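Local coordinates for protein DMATS type aromatic prenyltransferase (Micromonospora olivasterospora, PDB 6ZRY) that probably attaches a dimethylallyl group to carbon 6 of the indole ring of tryptophan, which it binds inside an ABBA barrel, at residues A313-R318 against V324-H329; D292-L297 against D306-A311; G12-L17 against P73-L78; D8-Q13 against D57-E62. All coordinates share one frame; numbering follows the deposited sequence. Where two conformers were deposited one is given.

Contact 1. Residues A313-R318 against V324-H329; sequences AAVTPR and VGLIAH. With TRP (tryptophan), chain C.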
loop_
_atom_site.group_PDB
_atom_site.type_symbol
_atom_site.label_atom_id
_atom_site.label_comp_id
_atom_site.label_asym_id
_atom_site.label_seq_id
_atom_site.Cartn_x
_atom_site.Cartn_y
_atom_site.Cartn_z
ATOM N N ALA A 313 7.006 -5.687 -17.766
ATOM C CA ALA A 313 7.357 -6.912 -18.520
ATOM C C ALA A 313 7.766 -8.029 -17.550
ATOM O O ALA A 313 7.486 -9.223 -17.854
ATOM C CB ALA A 313 8.460 -6.625 -19.501
ATOM N N ALA A 314 8.435 -7.686 -16.446
ATOM C CA ALA A 314 8.850 -8.649 -15.388
ATOM C C ALA A 314 7.609 -9.299 -14.784
ATOM O O ALA A 314 7.667 -10.519 -14.477
ATOM C CB ALA A 314 9.684 -7.968 -14.330
ATOM N N VAL A 315 6.545 -8.528 -14.569
ATOM C CA VAL A 315 5.321 -9.035 -13.897
ATOM C C VAL A 315 4.509 -9.883 -14.879
ATOM O O VAL A 315 4.046 -10.948 -14.487
ATOM C CB VAL A 315 4.509 -7.908 -13.249
ATOM C CG1 VAL A 315 3.156 -8.404 -12.753
ATOM C CG2 VAL A 315 5.310 -7.301 -12.133
ATOM N N THR A 316 4.345 -9.465 -16.120
ATOM C CA THR A 316 3.557 -10.250 -17.071
ATOM C C THR A 316 3.979 -9.916 -18.490
ATOM O O THR A 316 4.203 -8.735 -18.826
ATOM C CB THR A 316 2.061 -10.012 -16.873
ATOM O OG1 THR A 316 1.364 -10.814 -17.826
ATOM C CG2 THR A 316 1.651 -8.560 -17.037
ATOM N N PRO A 317 4.032 -10.929 -19.374
ATOM C CA PRO A 317 4.294 -10.687 -20.790
ATOM C C PRO A 317 3.028 -10.429 -21.606
ATOM O O PRO A 317 3.124 -10.272 -22.807
ATOM C CB PRO A 317 4.930 -12.039 -21.175
ATOM C CG PRO A 317 4.138 -13.025 -20.419
ATOM C CD PRO A 317 3.876 -12.361 -19.075
ATOM N N ARG A 318 1.856 -10.396 -20.975
ATOM C CA ARG A 318 0.577 -10.280 -21.715
ATOM C C ARG A 318 0.524 -8.927 -22.422
ATOM O O ARG A 318 1.184 -7.976 -22.000
ATOM C CB ARG A 318 -0.628 -10.411 -20.802
ATOM C CG ARG A 318 -0.885 -9.227 -19.888
ATOM C CD ARG A 318 -2.334 -9.341 -19.480
ATOM N NE ARG A 318 -2.737 -8.505 -18.368
ATOM C CZ ARG A 318 -3.149 -7.243 -18.493
ATOM N NH1 ARG A 318 -3.110 -6.640 -19.675
ATOM N NH2 ARG A 318 -3.580 -6.586 -17.419
ATOM N N VAL A 324 -7.052 -4.812 -17.848
ATOM C CA VAL A 324 -6.966 -3.615 -17.018
ATOM C C VAL A 324 -6.635 -4.103 -15.611
ATOM O O VAL A 324 -6.862 -5.317 -15.342
ATOM C CB VAL A 324 -8.281 -2.817 -17.102
ATOM C CG1 VAL A 324 -9.408 -3.440 -16.300
ATOM C CG2 VAL A 324 -8.082 -1.376 -16.695
ATOM N N GLY A 325 -6.039 -3.244 -14.786
ATOM C CA GLY A 325 -5.777 -3.553 -13.365
ATOM C C GLY A 325 -4.383 -4.127 -13.107
ATOM O O GLY A 325 -4.071 -4.348 -11.935
ATOM N N LEU A 326 -3.567 -4.398 -14.136
ATOM C CA LEU A 326 -2.138 -4.703 -13.895
ATOM C C LEU A 326 -1.540 -3.510 -13.167
ATOM O O LEU A 326 -0.954 -3.693 -12.093
ATOM C CB LEU A 326 -1.373 -4.968 -15.199
ATOM C CG LEU A 326 0.142 -5.018 -15.024
ATOM C CD1 LEU A 326 0.561 -6.183 -14.158
ATOM C CD2 LEU A 326 0.841 -5.055 -16.356
ATOM N N ILE A 327 -1.712 -2.314 -13.727
ATOM C CA ILE A 327 -1.316 -1.064 -13.039
ATOM C C ILE A 327 -2.492 -0.679 -12.133
ATOM O O ILE A 327 -3.458 -0.112 -12.613
ATOM C CB ILE A 327 -0.913 0.033 -14.036
ATOM C CG1 ILE A 327 0.155 -0.475 -15.006
ATOM C CG2 ILE A 327 -0.452 1.276 -13.280
ATOM C CD1 ILE A 327 0.541 0.510 -16.077
ATOM N N ALA A 328 -2.417 -1.068 -10.868
ATOM C CA ALA A 328 -3.548 -1.000 -9.938
ATOM C C ALA A 328 -3.719 0.435 -9.407
ATOM O O ALA A 328 -4.866 0.899 -9.229
ATOM C CB ALA A 328 -3.308 -1.967 -8.799
ATOM N N HIS A 329 -2.611 1.060 -9.114
ATOM C CA HIS A 329 -2.509 2.413 -8.535
ATOM C C HIS A 329 -1.274 3.117 -9.087
ATOM O O HIS A 329 -0.306 2.442 -9.507
ATOM C CB HIS A 329 -2.401 2.392 -7.015
ATOM C CG HIS A 329 -3.421 1.589 -6.306
ATOM N ND1 HIS A 329 -4.540 2.159 -5.772
ATOM C CD2 HIS A 329 -3.473 0.276 -5.991
ATOM C CE1 HIS A 329 -5.259 1.215 -5.150
ATOM N NE2 HIS A 329 -4.633 0.054 -5.285
HETATM N N TRP C . -6.571 -3.526 -3.194
HETATM C CA TRP C . -6.994 -2.586 -2.098
HETATM C C TRP C . -7.551 -1.301 -2.715
HETATM O O TRP C . -8.171 -0.497 -1.994
HETATM C CB TRP C . -5.834 -2.298 -1.127
HETATM C CG TRP C . -4.654 -1.610 -1.739
HETATM C CD1 TRP C . -3.620 -2.190 -2.424
HETATM C CD2 TRP C . -4.372 -0.197 -1.712
HETATM N NE1 TRP C . -2.724 -1.234 -2.827
HETATM C CE2 TRP C . -3.149 -0.005 -2.397
HETATM C CE3 TRP C . -5.020 0.920 -1.165
HETATM C CZ2 TRP C . -2.578 1.258 -2.567
HETATM C CZ3 TRP C . -4.453 2.165 -1.332
HETATM C CH2 TRP C . -3.247 2.328 -2.017
HETATM O OXT TRP C . -7.397 -1.058 -3.932
#
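Arg-318 NH2 makes salt bridges to two carboxylates, Asp-287 OD2 and Glu-348 OE1, and rests against Leu-326, where it lies 3.5 Å from CB. The side chain leaves the backbone with CG between N and the carbonyl carbon (chi1 72°) and then runs extended to NE, which carries the guanidinium across to the start of the other segment. Asp-287 also accepts the backbone N-H groups of Leu-326 and Ile-327, so one carboxylate links the arginine to the backbone at the start of strand 327-333. Behind it, Arg-318 N donates to Thr-316 OG1 (3.2 Å, 167° at the hydrogen), closing an ST turn directly after helix 305-315. This bond holds the threonine hydroxyl against its own loop, while the methyl CG2 meets Leu-326 CD2, 3.7 Å away. Val-315 CG1 meets the other leucine branch, CD1, also at 3.7 Å; the side chains slide past one another in opposite directions. In the ABBA fold, a barrel of antiparallel strands ringed by helices, the contact thus seats the end of an outer helix on the lead-in to strand 327-333. Further along this strand, His-329 reaches the bound tryptophan: TRP CZ2 stands 3.5 Å above the centre of one imidazole face, His-329 NE2 is 3.2 Å from TRP CE2, and TRP OXT lies in plane at the ring edge. Shortened to alanine, His-329 would lose the imidazole face that meets CZ2, and the indole would probably be freer to tilt.

Contact 2. Residues D292-L297 against D306-A311; sequences DRVAAL and DGLDRA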
loop_
_atom_site.group_PDB
_atom_site.type_symbol
_atom_site.label_atom_id
_atom_site.label_comp_id
_atom_site.label_asym_id
_atom_site.label_seq_id
_atom_site.Cartn_x
_atom_site.Cartn_y
_atom_site.Cartn_z
ATOM N N ASP A 292 0.682 4.328 -20.452
ATOM C CA ASP A 292 0.929 5.602 -21.189
ATOM C C ASP A 292 0.792 6.790 -20.240
ATOM O O ASP A 292 1.621 7.693 -20.347
ATOM C CB ASP A 292 0.059 5.681 -22.438
ATOM C CG ASP A 292 0.477 4.671 -23.508
ATOM O OD1 ASP A 292 1.628 4.106 -23.410
ATOM O OD2 ASP A 292 -0.309 4.444 -24.418
ATOM N N ARG A 293 -0.185 6.787 -19.334
ATOM C CA ARG A 293 -0.381 7.894 -18.382
ATOM C C ARG A 293 0.760 7.915 -17.389
ATOM O O ARG A 293 1.261 8.984 -17.085
ATOM C CB ARG A 293 -1.711 7.765 -17.656
ATOM C CG ARG A 293 -2.901 7.868 -18.576
ATOM C CD ARG A 293 -4.161 8.055 -17.802
ATOM N NE ARG A 293 -5.333 8.067 -18.651
ATOM C CZ ARG A 293 -6.588 7.931 -18.211
ATOM N NH1 ARG A 293 -6.849 7.744 -16.924
ATOM N NH2 ARG A 293 -7.574 7.890 -19.077
ATOM N N VAL A 294 1.125 6.765 -16.858
ATOM C CA VAL A 294 2.185 6.678 -15.845
ATOM C C VAL A 294 3.501 7.087 -16.485
ATOM O O VAL A 294 4.221 7.822 -15.879
ATOM C CB VAL A 294 2.256 5.279 -15.223
ATOM C CG1 VAL A 294 3.457 5.160 -14.296
ATOM C CG2 VAL A 294 0.961 4.942 -14.491
ATOM N N ALA A 295 3.780 6.633 -17.708
ATOM C CA ALA A 295 4.973 7.071 -18.464
ATOM C C ALA A 295 4.994 8.598 -18.614
ATOM O O ALA A 295 6.083 9.208 -18.417
ATOM C CB ALA A 295 5.015 6.371 -19.793
ATOM N N ALA A 296 3.870 9.220 -18.917
ATOM C CA ALA A 296 3.788 10.704 -19.034
ATOM C C ALA A 296 4.177 11.346 -17.701
ATOM O O ALA A 296 4.894 12.392 -17.685
ATOM C CB ALA A 296 2.410 11.120 -19.489
ATOM N N LEU A 297 3.716 10.775 -16.590
ATOM C CA LEU A 297 4.008 11.334 -15.263
ATOM C C LEU A 297 5.489 11.156 -14.977
ATOM O O LEU A 297 6.105 12.118 -14.537
ATOM C CB LEU A 297 3.125 10.667 -14.216
ATOM C CG LEU A 297 1.662 11.095 -14.277
ATOM C CD1 LEU A 297 0.782 10.197 -13.447
ATOM C CD2 LEU A 297 1.498 12.532 -13.842
ATOM N N ASP A 306 12.057 3.420 -19.106
ATOM C CA ASP A 306 12.693 2.089 -19.292
ATOM C C ASP A 306 12.474 1.232 -18.035
ATOM O O ASP A 306 12.188 0.042 -18.187
ATOM C CB ASP A 306 14.178 2.224 -19.627
ATOM C CG ASP A 306 14.444 2.705 -21.039
ATOM O OD1 ASP A 306 13.475 2.752 -21.858
ATOM O OD2 ASP A 306 15.609 3.021 -21.320
ATOM N N GLY A 307 12.603 1.824 -16.843
ATOM C CA GLY A 307 12.413 1.108 -15.570
ATOM C C GLY A 307 10.986 0.616 -15.433
ATOM O O GLY A 307 10.786 -0.551 -15.032
ATOM N N LEU A 308 10.038 1.483 -15.761
ATOM C CA LEU A 308 8.584 1.195 -15.755
ATOM C C LEU A 308 8.286 0.034 -16.720
ATOM O O LEU A 308 7.646 -0.932 -16.307
ATOM C CB LEU A 308 7.828 2.447 -16.185
ATOM C CG LEU A 308 6.347 2.226 -16.485
ATOM C CD1 LEU A 308 5.584 1.969 -15.216
ATOM C CD2 LEU A 308 5.764 3.395 -17.240
ATOM N N ASP A 309 8.715 0.153 -17.972
ATOM C CA ASP A 309 8.423 -0.866 -19.002
ATOM C C ASP A 309 9.094 -2.195 -18.638
ATOM O O ASP A 309 8.484 -3.205 -18.865
ATOM C CB ASP A 309 8.800 -0.372 -20.390
ATOM C CG ASP A 309 7.957 0.801 -20.817
ATOM O OD1 ASP A 309 6.810 0.909 -20.332
ATOM O OD2 ASP A 309 8.452 1.618 -21.581
ATOM N N ARG A 310 10.290 -2.183 -18.068
ATOM C CA ARG A 310 10.971 -3.433 -17.650
ATOM C C ARG A 310 10.224 -4.035 -16.446
ATOM O O ARG A 310 10.063 -5.295 -16.418
ATOM C CB ARG A 310 12.460 -3.179 -17.391
ATOM C CG ARG A 310 13.262 -2.975 -18.673
ATOM C CD ARG A 310 14.751 -3.255 -18.569
ATOM N NE ARG A 310 15.365 -2.780 -17.331
ATOM C CZ ARG A 310 16.014 -3.554 -16.430
ATOM N NH1 ARG A 310 16.538 -2.997 -15.340
ATOM N NH2 ARG A 310 16.149 -4.867 -16.624
ATOM N N ALA A 311 9.757 -3.217 -15.507
ATOM C CA ALA A 311 9.021 -3.737 -14.321
ATOM C C ALA A 311 7.707 -4.376 -14.800
ATOM O O ALA A 311 7.370 -5.448 -14.346
ATOM C CB ALA A 311 8.784 -2.655 -13.291
#
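Val-294 and Leu-308 join two consecutive helices, 287-300 and 305-315, in the helical layer outside the strand barrel of the ABBA fold. The tight part centres on a single leucine. With CG anti to the backbone N (chi1 169°), Leu-308 extends toward the neighbouring helix. Its CD1 mainly faces Val-294, meeting CG1 at 3.9 Å as the two side chains cross obliquely, whereas CD2 reaches Ala-295, 4.0 Å from its CB, while also staying near Val-294. Because alanine carries only a methyl, the leucine can reach its backbone, and the CA atoms of Ala-295 and Leu-308 are 7.4 Å apart. All three residues are buried, and Val-343 of strand 341-346 touches both Val-294 and Leu-308 from the barrel side.

The more exposed margin is looser and polar. Asp-292 OD1 and Asp-309 OD1 remain 6.8 Å apart, too far to touch. Asp-292 bonds to Gln-288 within its own helix, but Asp-309 OD1 makes a salt bridge to Arg-291 NE across the pair. The contact between the two segments is thus apolar, while this salt bridge ties the same helices on the more exposed side. The apolar approach comes down to Leu-308 CD2 lying 3.8 Å from Ala-295 N.

Contact 3. Residues G12-L17 against P73-L78; sequences GQLARL and PTLRIL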
loop_
_atom_site.group_PDB
_atom_site.type_symbol
_atom_site.label_atom_id
_atom_site.label_comp_id
_atom_site.label_asym_id
_atom_site.label_seq_id
_atom_site.Cartn_x
_atom_site.Cartn_y
_atom_site.Cartn_z
ATOM N N GLY A 12 8.415 -16.030 -9.407
ATOM C CA GLY A 12 8.990 -15.659 -10.724
ATOM C C GLY A 12 8.896 -14.169 -10.976
ATOM O O GLY A 12 9.849 -13.582 -11.421
ATOM N N GLN A 13 7.741 -13.577 -10.693
ATOM C CA GLN A 13 7.525 -12.118 -10.792
ATOM C C GLN A 13 8.558 -11.395 -9.920
ATOM O O GLN A 13 9.209 -10.470 -10.425
ATOM C CB GLN A 13 6.087 -11.793 -10.415
ATOM C CG GLN A 13 5.069 -12.306 -11.407
ATOM C CD GLN A 13 3.649 -12.142 -10.948
ATOM O OE1 GLN A 13 3.318 -12.422 -9.799
ATOM N NE2 GLN A 13 2.783 -11.698 -11.846
ATOM N N LEU A 14 8.694 -11.770 -8.655
ATOM C CA LEU A 14 9.625 -11.076 -7.730
ATOM C C LEU A 14 11.077 -11.212 -8.232
ATOM O O LEU A 14 11.814 -10.246 -8.147
ATOM C CB LEU A 14 9.492 -11.633 -6.318
ATOM C CG LEU A 14 10.409 -10.972 -5.292
ATOM C CD1 LEU A 14 10.194 -9.483 -5.270
ATOM C CD2 LEU A 14 10.196 -11.559 -3.902
ATOM N N ALA A 15 11.477 -12.397 -8.652
ATOM C CA ALA A 15 12.859 -12.671 -9.140
ATOM C C ALA A 15 13.187 -11.702 -10.291
ATOM O O ALA A 15 14.250 -11.075 -10.261
ATOM C CB ALA A 15 12.983 -14.115 -9.552
ATOM N N ARG A 16 12.270 -11.543 -11.238
ATOM C CA ARG A 16 12.458 -10.649 -12.398
ATOM C C ARG A 16 12.434 -9.190 -11.929
ATOM O O ARG A 16 13.282 -8.400 -12.415
ATOM C CB ARG A 16 11.436 -10.980 -13.487
ATOM C CG ARG A 16 11.647 -12.336 -14.148
ATOM C CD ARG A 16 10.709 -12.533 -15.317
ATOM N NE ARG A 16 9.320 -12.574 -14.900
ATOM C CZ ARG A 16 8.638 -13.686 -14.556
ATOM N NH1 ARG A 16 7.371 -13.595 -14.168
ATOM N NH2 ARG A 16 9.220 -14.883 -14.609
ATOM N N LEU A 17 11.567 -8.829 -10.989
ATOM C CA LEU A 17 11.464 -7.423 -10.520
ATOM C C LEU A 17 12.772 -7.017 -9.810
ATOM O O LEU A 17 13.167 -5.807 -9.883
ATOM C CB LEU A 17 10.278 -7.306 -9.563
ATOM C CG LEU A 17 8.916 -7.133 -10.216
ATOM C CD1 LEU A 17 7.829 -7.183 -9.155
ATOM C CD2 LEU A 17 8.836 -5.809 -10.976
ATOM N N PRO A 73 15.522 2.473 -7.940
ATOM C CA PRO A 73 14.133 2.232 -7.538
ATOM C C PRO A 73 14.004 1.292 -6.330
ATOM O O PRO A 73 14.802 0.408 -6.171
ATOM C CB PRO A 73 13.479 1.599 -8.777
ATOM C CG PRO A 73 14.400 2.004 -9.919
ATOM C CD PRO A 73 15.788 2.019 -9.303
ATOM N N THR A 74 12.975 1.513 -5.531
ATOM C CA THR A 74 12.632 0.699 -4.364
ATOM C C THR A 74 11.520 -0.283 -4.768
ATOM O O THR A 74 10.500 0.157 -5.260
ATOM C CB THR A 74 12.237 1.573 -3.182
ATOM O OG1 THR A 74 13.331 2.431 -2.846
ATOM C CG2 THR A 74 11.855 0.758 -1.970
ATOM N N LEU A 75 11.717 -1.563 -4.510
ATOM C CA LEU A 75 10.700 -2.612 -4.786
ATOM C C LEU A 75 10.015 -2.943 -3.462
ATOM O O LEU A 75 10.708 -3.062 -2.440
ATOM C CB LEU A 75 11.455 -3.783 -5.422
ATOM C CG LEU A 75 10.731 -5.088 -5.698
ATOM C CD1 LEU A 75 9.495 -4.887 -6.561
ATOM C CD2 LEU A 75 11.701 -6.050 -6.377
ATOM N N ARG A 76 8.696 -3.059 -3.465
ATOM C CA ARG A 76 7.945 -3.426 -2.245
ATOM C C ARG A 76 6.906 -4.497 -2.575
ATOM O O ARG A 76 6.436 -4.567 -3.739
ATOM C CB ARG A 76 7.308 -2.190 -1.613
ATOM C CG ARG A 76 8.279 -1.034 -1.420
ATOM C CD ARG A 76 8.270 -0.058 -2.601
ATOM N NE ARG A 76 6.895 0.305 -2.911
ATOM C CZ ARG A 76 6.100 1.050 -2.111
ATOM N NH1 ARG A 76 6.570 1.562 -0.986
ATOM N NH2 ARG A 76 4.846 1.296 -2.460
ATOM N N ILE A 77 6.584 -5.296 -1.570
ATOM C CA ILE A 77 5.466 -6.255 -1.593
ATOM C C ILE A 77 4.561 -5.878 -0.441
ATOM O O ILE A 77 5.073 -5.836 0.697
ATOM C CB ILE A 77 5.945 -7.706 -1.430
ATOM C CG1 ILE A 77 6.828 -8.150 -2.590
ATOM C CG2 ILE A 77 4.737 -8.596 -1.266
ATOM C CD1 ILE A 77 7.622 -9.398 -2.319
ATOM N N LEU A 78 3.277 -5.689 -0.713
ATOM C CA LEU A 78 2.227 -5.590 0.316
ATOM C C LEU A 78 1.494 -6.918 0.351
ATOM O O LEU A 78 1.124 -7.407 -0.713
ATOM C CB LEU A 78 1.280 -4.442 -0.035
ATOM C CG LEU A 78 0.117 -4.207 0.937
ATOM C CD1 LEU A 78 0.616 -3.616 2.244
ATOM C CD2 LEU A 78 -0.902 -3.290 0.325
#
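Leu-75 is the main bump of this contact, and the hollow it enters lies between Leu-14 and Leu-17, one helical turn apart on helix 6-21. Its CD2 methyl sits 3.7 Å from Leu-17 CB and 3.9 Å from Leu-14 CD1, while CD1 runs against Leu-17 CD1 at 3.8 Å. The side chains of Leu-17 and Leu-75 cross at about a right angle, so the fit is one of a branch laid over a stem. A second projection, Ile-77, places its terminal CD1 on the fork of Leu-14, 3.7 Å from CD2 and 3.9 Å from CD1. Leu-14 can present that fork because CG is anti to the backbone N (chi1 -180°), which swings the isopropyl end toward the strand although its CB does not point there. The helix runs nearly antiparallel to the strand (165°), with the short axes 10.3 Å apart. Leu-75 and Ile-77 both face the helix because alternate residues of an extended strand point to the same side; Arg-76 between them points away. In the ABBA barrel the face is extended by helix 26-36, whose Leu-32 touches Leu-14, and by helix 305-315 packed on Leu-17; strand 71-79 itself lies between strands 61-68 and 131-138.

Contact 4. Residues D8-Q13 against D57-E62; sequences DHLDGQ and DHTPVE. With TRP (tryptophan), chain C.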
loop_
_atom_site.group_PDB
_atom_site.type_symbol
_atom_site.label_atom_id
_atom_site.label_comp_id
_atom_site.label_asym_id
_atom_site.label_seq_id
_atom_site.Cartn_x
_atom_site.Cartn_y
_atom_site.Cartn_z
ATOM N N ASP A 8 4.861 -20.351 -7.425
ATOM C CA ASP A 8 5.490 -20.482 -8.763
ATOM C C ASP A 8 5.308 -19.160 -9.524
ATOM O O ASP A 8 6.330 -18.601 -10.002
ATOM C CB ASP A 8 4.897 -21.640 -9.565
ATOM C CG ASP A 8 5.191 -23.032 -9.039
ATOM O OD1 ASP A 8 6.131 -23.188 -8.262
ATOM O OD2 ASP A 8 4.417 -23.930 -9.367
ATOM N N HIS A 9 4.068 -18.655 -9.571
ATOM C CA HIS A 9 3.698 -17.407 -10.270
ATOM C C HIS A 9 4.429 -16.226 -9.613
ATOM O O HIS A 9 5.156 -15.493 -10.325
ATOM C CB HIS A 9 2.185 -17.258 -10.279
ATOM C CG HIS A 9 1.696 -16.238 -11.260
ATOM N ND1 HIS A 9 1.775 -16.428 -12.620
ATOM C CD2 HIS A 9 1.149 -15.018 -11.086
ATOM C CE1 HIS A 9 1.279 -15.342 -13.242
ATOM N NE2 HIS A 9 0.895 -14.490 -12.329
ATOM N N LEU A 10 4.236 -16.014 -8.298
ATOM C CA LEU A 10 4.679 -14.764 -7.615
ATOM C C LEU A 10 6.190 -14.756 -7.461
ATOM O O LEU A 10 6.785 -13.694 -7.571
ATOM C CB LEU A 10 4.037 -14.650 -6.243
ATOM C CG LEU A 10 2.512 -14.672 -6.193
ATOM C CD1 LEU A 10 2.035 -14.221 -4.838
ATOM C CD2 LEU A 10 1.892 -13.840 -7.251
ATOM N N ASP A 11 6.774 -15.909 -7.152
ATOM C CA ASP A 11 8.234 -16.014 -6.940
ATOM C C ASP A 11 8.940 -15.624 -8.246
ATOM O O ASP A 11 9.930 -14.967 -8.168
ATOM C CB ASP A 11 8.631 -17.420 -6.471
ATOM C CG ASP A 11 10.130 -17.592 -6.242
ATOM O OD1 ASP A 11 10.701 -16.845 -5.398
ATOM O OD2 ASP A 11 10.724 -18.464 -6.937
ATOM N N GLY A 12 8.415 -16.030 -9.407
ATOM C CA GLY A 12 8.990 -15.659 -10.724
ATOM C C GLY A 12 8.896 -14.169 -10.976
ATOM O O GLY A 12 9.849 -13.582 -11.421
ATOM N N GLN A 13 7.741 -13.577 -10.693
ATOM C CA GLN A 13 7.525 -12.118 -10.792
ATOM C C GLN A 13 8.558 -11.395 -9.920
ATOM O O GLN A 13 9.209 -10.470 -10.425
ATOM C CB GLN A 13 6.087 -11.793 -10.415
ATOM C CG GLN A 13 5.069 -12.306 -11.407
ATOM C CD GLN A 13 3.649 -12.142 -10.948
ATOM O OE1 GLN A 13 3.318 -12.422 -9.799
ATOM N NE2 GLN A 13 2.783 -11.698 -11.846
ATOM N N ASP A 57 -8.255 -9.525 -7.563
ATOM C CA ASP A 57 -8.445 -10.958 -7.880
ATOM C C ASP A 57 -8.177 -11.823 -6.639
ATOM O O ASP A 57 -8.259 -13.037 -6.766
ATOM C CB ASP A 57 -7.642 -11.395 -9.108
ATOM C CG ASP A 57 -6.148 -11.592 -8.914
ATOM O OD1 ASP A 57 -5.609 -11.149 -7.890
ATOM O OD2 ASP A 57 -5.539 -12.223 -9.791
ATOM N N HIS A 58 -7.927 -11.182 -5.476
ATOM C CA HIS A 58 -7.760 -11.815 -4.144
ATOM C C HIS A 58 -6.404 -12.522 -4.014
ATOM O O HIS A 58 -6.215 -13.266 -3.025
ATOM C CB HIS A 58 -8.940 -12.735 -3.837
ATOM C CG HIS A 58 -10.238 -12.009 -3.865
ATOM N ND1 HIS A 58 -10.444 -10.866 -3.130
ATOM C CD2 HIS A 58 -11.385 -12.233 -4.542
ATOM C CE1 HIS A 58 -11.674 -10.426 -3.350
ATOM N NE2 HIS A 58 -12.267 -11.245 -4.184
ATOM N N THR A 59 -5.471 -12.281 -4.925
ATOM C CA THR A 59 -4.059 -12.615 -4.689
ATOM C C THR A 59 -3.661 -11.886 -3.406
ATOM O O THR A 59 -3.889 -10.692 -3.312
ATOM C CB THR A 59 -3.156 -12.231 -5.856
ATOM O OG1 THR A 59 -3.642 -12.780 -7.088
ATOM C CG2 THR A 59 -1.753 -12.722 -5.620
ATOM N N PRO A 60 -3.103 -12.551 -2.368
ATOM C CA PRO A 60 -2.787 -11.849 -1.120
ATOM C C PRO A 60 -1.471 -11.059 -1.109
ATOM O O PRO A 60 -0.966 -10.795 -0.071
ATOM C CB PRO A 60 -2.746 -13.010 -0.102
ATOM C CG PRO A 60 -2.216 -14.178 -0.921
ATOM C CD PRO A 60 -2.829 -14.003 -2.295
ATOM N N VAL A 61 -0.994 -10.649 -2.292
ATOM C CA VAL A 61 0.277 -9.906 -2.495
ATOM C C VAL A 61 0.062 -8.897 -3.641
ATOM O O VAL A 61 -0.662 -9.246 -4.624
ATOM C CB VAL A 61 1.457 -10.871 -2.767
ATOM C CG1 VAL A 61 2.551 -10.228 -3.617
ATOM C CG2 VAL A 61 2.045 -11.430 -1.466
ATOM N N GLU A 62 0.646 -7.705 -3.506
ATOM C CA GLU A 62 0.704 -6.669 -4.578
ATOM C C GLU A 62 2.129 -6.129 -4.608
ATOM O O GLU A 62 2.693 -5.880 -3.536
ATOM C CB GLU A 62 -0.285 -5.545 -4.313
ATOM C CG GLU A 62 -0.255 -4.473 -5.377
ATOM C CD GLU A 62 -1.261 -3.358 -5.160
ATOM O OE1 GLU A 62 -2.381 -3.440 -5.702
ATOM O OE2 GLU A 62 -0.912 -2.434 -4.421
HETATM N N TRP C . -6.571 -3.526 -3.194
HETATM C CA TRP C . -6.994 -2.586 -2.098
HETATM C C TRP C . -7.551 -1.301 -2.715
HETATM O O TRP C . -8.171 -0.497 -1.994
HETATM C CB TRP C . -5.834 -2.298 -1.127
HETATM C CG TRP C . -4.654 -1.610 -1.739
HETATM C CD1 TRP C . -3.620 -2.190 -2.424
HETATM C CD2 TRP C . -4.372 -0.197 -1.712
HETATM N NE1 TRP C . -2.724 -1.234 -2.827
HETATM C CE2 TRP C . -3.149 -0.005 -2.397
HETATM C CE3 TRP C . -5.020 0.920 -1.165
HETATM C CZ2 TRP C . -2.578 1.258 -2.567
HETATM C CZ3 TRP C . -4.453 2.165 -1.332
HETATM C CH2 TRP C . -3.247 2.328 -2.017
HETATM O OXT TRP C . -7.397 -1.058 -3.932
#
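Leu-10 turns its CG anti to the carbonyl carbon (chi1 -57°), and in Thr-59 OG1 is likewise anti to the carbonyl carbon, beside the backbone N (chi1 -53°), which puts the methyl CG2 anti to N; the two side chains reach toward each other tip to tip. Both leucine methyls lie 4.1 Å from Thr-59 CG2, and Leu-10 CD1 also slides past Val-61, 4.0 Å from its CB. The methyl is presented while the hydroxyl is held elsewhere: Thr-59 OG1 donates to Asp-57 OD1 at 2.7 Å, and Thr-59 N reaches the same oxygen at 3.2 Å, closing an Asx turn. Both donors come from one face of the carboxylate, out of its plane, and Ser-55 OG bonds to the same OD1. This fixes the rotation of the threonine just before strand 61-68 begins. One residue past Val-61, Glu-62 extends its chain away from the helix, and its OE2 accepts the indole N-H of the bound tryptophan, TRP NE1, at 2.7 Å with 151° at the hydrogen. With a glutamine in its place, the carboxylate acceptor of the indole N-H would be lost, which is likely to weaken that bond. Helix 6-21 thus covers the outside of the strand whose other side lines the substrate pocket; Leu-32 of helix 26-36 touches both Leu-10 and Val-61, and Glu-62 lies beside Ala-328 and His-329 of strand 327-333.

The four contacts attach outer helices to a single curled antiparallel sheet or to each other, and in chain order the N-terminal pair, contacts 4 and 3, precedes contacts 2 and 1. Contacts 3 and 4 share helix 6-21 and use neighbouring strands, 71-79 and 61-68, with centres about 10 Å apart. Contacts 1 and 2 have helix 305-315 in common; their centres are about 11 Å apart. Helix 6-21 is joined to the end of helix 305-315 where Arg-16 NE and Gln-13 NE2 reach the carbonyl O atoms of Ala-314 and Val-315, at 2.7 and 3.0 Å. Contacts 2 and 4, centres about 21 Å apart, do not touch. Contacts 1 and 4 both supply pocket residues, so segments far apart in sequence contribute to the tryptophan pocket.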